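Local coordinates for sorbitol-6-phosphate dehydrogenase (Erwinia amylovora CFBP1430, PDB 5O3Z) that catalyses the NAD-dependent oxidation of sorbitol 6-phosphate at carbon 2 to give fructose 6-phosphate, as a member of the short-chain dehydrogenase/reductase family, at the interface of chains A and B. Residues are numbered along the deposited sequence; one frame, centred on the assembly and turned at random. Chains: chain A/B, Sorbitol-6-phosphate dehydrogenase.

The interface of chains A and B. Residues chain A 170, 173-174, 250-252; chain B 224, 255, 261-262.
In this short-chain dehydrogenase/reductase, the C-terminal tail of one subunit inserts a thioether into its neighbour, an example of an extended apolar chain and a fixed amide sharing one two-fold symmetric interface, probably one used in the tetramer. B:Met262, the penultimate residue, carries the apolar half. Its chain is extended beyond CG (chi2 -171°) and runs between A:Gly251 and helix 156-176, the helix whose start bears the catalytic YxxxK motif. A:Gln170 is likewise extended and slides past it in the opposite direction, so that its aliphatic stem flanks the sulfur, with A:Gln170 CB 3.6 Å from B:Met262 SD. The methyl tip goes on to A:Leu174, crossing that side chain obliquely; B:Met262 CE lies a tight 3.3 Å from A:Leu174 CD2. The same leucine branch meets the ring of B:Pro224, which lies alongside it and points the same way, B:Pro224 CG being 3.6 Å from A:Leu174 CD2.

A:Gln252 supplies the polar half. Its chain bends at chi2 (-57°), turning the amide back. A:Gln252 NE2 donates twice: to A:Thr250 O within its own chain, from above that carbonyl plane, and across the interface to B:Val261 O at 3.0 Å, nearly straight and on a lone pair. These two bonds fix the amide's rotation and identify its oxygen. A:Gln252 OE1 in turn contacts water 1 at 2.7 Å, which also meets the backbone N of B:Asn255, and water 2, which also meets B:Met262 O. The amide of B:Asn255 stands almost perpendicular to that of A:Gln252, and its modelled OD1 lies 2.8 Å from A:Gln252 OE1. Two acceptors would clash there, so the asparagine amide may well be turned over, presenting its NH2 as a donor.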
loop_
_atom_site.group_PDB
_atom_site.type_symbol
_atom_site.label_atom_id
_atom_site.label_comp_id
_atom_site.label_asym_id
_atom_site.label_seq_id
_atom_site.Cartn_x
_atom_site.Cartn_y
_atom_site.Cartn_z
ATOM N N GLN A 170 -9.317 -10.416 -2.312
ATOM C CA GLN A 170 -8.952 -10.008 -3.648
ATOM C C GLN A 170 -9.110 -11.161 -4.674
ATOM O O GLN A 170 -9.594 -10.940 -5.790
ATOM C CB GLN A 170 -7.505 -9.416 -3.678
ATOM C CG GLN A 170 -7.367 -8.184 -2.825
ATOM C CD GLN A 170 -5.964 -7.580 -2.920
ATOM O OE1 GLN A 170 -5.215 -7.917 -3.793
ATOM N NE2 GLN A 170 -5.654 -6.699 -1.993
ATOM N N ALA A 173 -12.792 -11.681 -5.338
ATOM C CA ALA A 173 -13.258 -10.604 -6.187
ATOM C C ALA A 173 -12.930 -10.886 -7.600
ATOM O O ALA A 173 -13.759 -10.646 -8.473
ATOM C CB ALA A 173 -12.650 -9.247 -5.737
ATOM N N LEU A 174 -11.734 -11.404 -7.872
ATOM C CA LEU A 174 -11.343 -11.640 -9.239
ATOM C C LEU A 174 -12.073 -12.882 -9.804
ATOM O O LEU A 174 -12.419 -12.951 -11.009
ATOM C CB LEU A 174 -9.826 -11.776 -9.412
ATOM C CG LEU A 174 -8.929 -10.557 -9.064
ATOM C CD1 LEU A 174 -7.489 -10.986 -9.277
ATOM C CD2 LEU A 174 -9.300 -9.409 -9.934
ATOM N N THR A 250 -14.842 -3.272 -6.255
ATOM C CA THR A 250 -14.677 -4.656 -5.706
ATOM C C THR A 250 -13.236 -4.984 -5.334
ATOM O O THR A 250 -12.281 -4.381 -5.834
ATOM C CB THR A 250 -15.205 -5.735 -6.700
ATOM O OG1 THR A 250 -15.250 -7.034 -6.046
ATOM C CG2 THR A 250 -14.294 -5.864 -7.803
ATOM N N GLY A 251 -13.102 -5.931 -4.407
ATOM C CA GLY A 251 -11.823 -6.342 -3.886
ATOM C C GLY A 251 -11.153 -5.453 -2.858
ATOM O O GLY A 251 -9.969 -5.584 -2.631
ATOM N N GLN A 252 -11.868 -4.544 -2.301
ATOM C CA GLN A 252 -11.313 -3.518 -1.452
ATOM C C GLN A 252 -11.095 -3.830 0.058
ATOM O O GLN A 252 -11.788 -4.642 0.675
ATOM C CB GLN A 252 -12.119 -2.212 -1.622
ATOM C CG GLN A 252 -12.277 -1.693 -3.036
ATOM C CD GLN A 252 -10.981 -1.438 -3.745
ATOM O OE1 GLN A 252 -10.104 -0.708 -3.251
ATOM N NE2 GLN A 252 -10.822 -2.039 -4.908
ATOM N N PRO B 224 -11.426 -5.974 -13.978
ATOM C CA PRO B 224 -12.161 -7.198 -13.587
ATOM C C PRO B 224 -13.700 -7.163 -13.767
ATOM O O PRO B 224 -14.288 -8.173 -14.162
ATOM C CB PRO B 224 -11.748 -7.378 -12.118
ATOM C CG PRO B 224 -10.359 -6.768 -12.074
ATOM C CD PRO B 224 -10.459 -5.556 -12.951
ATOM N N ASN B 255 -10.869 3.614 -4.095
ATOM C CA ASN B 255 -10.753 3.114 -5.437
ATOM C C ASN B 255 -12.136 3.048 -6.041
ATOM O O ASN B 255 -13.073 2.651 -5.362
ATOM C CB ASN B 255 -10.041 1.761 -5.524
ATOM C CG ASN B 255 -8.594 1.840 -4.982
ATOM O OD1 ASN B 255 -8.114 0.958 -4.204
ATOM N ND2 ASN B 255 -7.894 2.909 -5.384
ATOM N N VAL B 261 -7.742 -1.802 -9.399
ATOM C CA VAL B 261 -6.804 -1.428 -8.304
ATOM C C VAL B 261 -7.407 -1.842 -6.969
ATOM O O VAL B 261 -8.444 -1.290 -6.594
ATOM C CB VAL B 261 -6.562 0.109 -8.242
ATOM C CG1 VAL B 261 -5.808 0.497 -6.965
ATOM C CG2 VAL B 261 -5.828 0.574 -9.499
ATOM N N MET B 262 -6.724 -2.748 -6.248
ATOM C CA MET B 262 -7.170 -3.273 -4.949
ATOM C C MET B 262 -6.277 -2.952 -3.726
ATOM O O MET B 262 -6.629 -3.201 -2.580
ATOM C CB MET B 262 -7.324 -4.782 -5.065
ATOM C CG MET B 262 -8.341 -5.183 -6.143
ATOM S SD MET B 262 -8.721 -6.990 -6.105
ATOM C CE MET B 262 -9.710 -7.109 -7.542
HETATM O O HOH W 1 -11.093 1.460 -1.910
HETATM O O HOH W 2 -8.357 -1.725 -1.075
#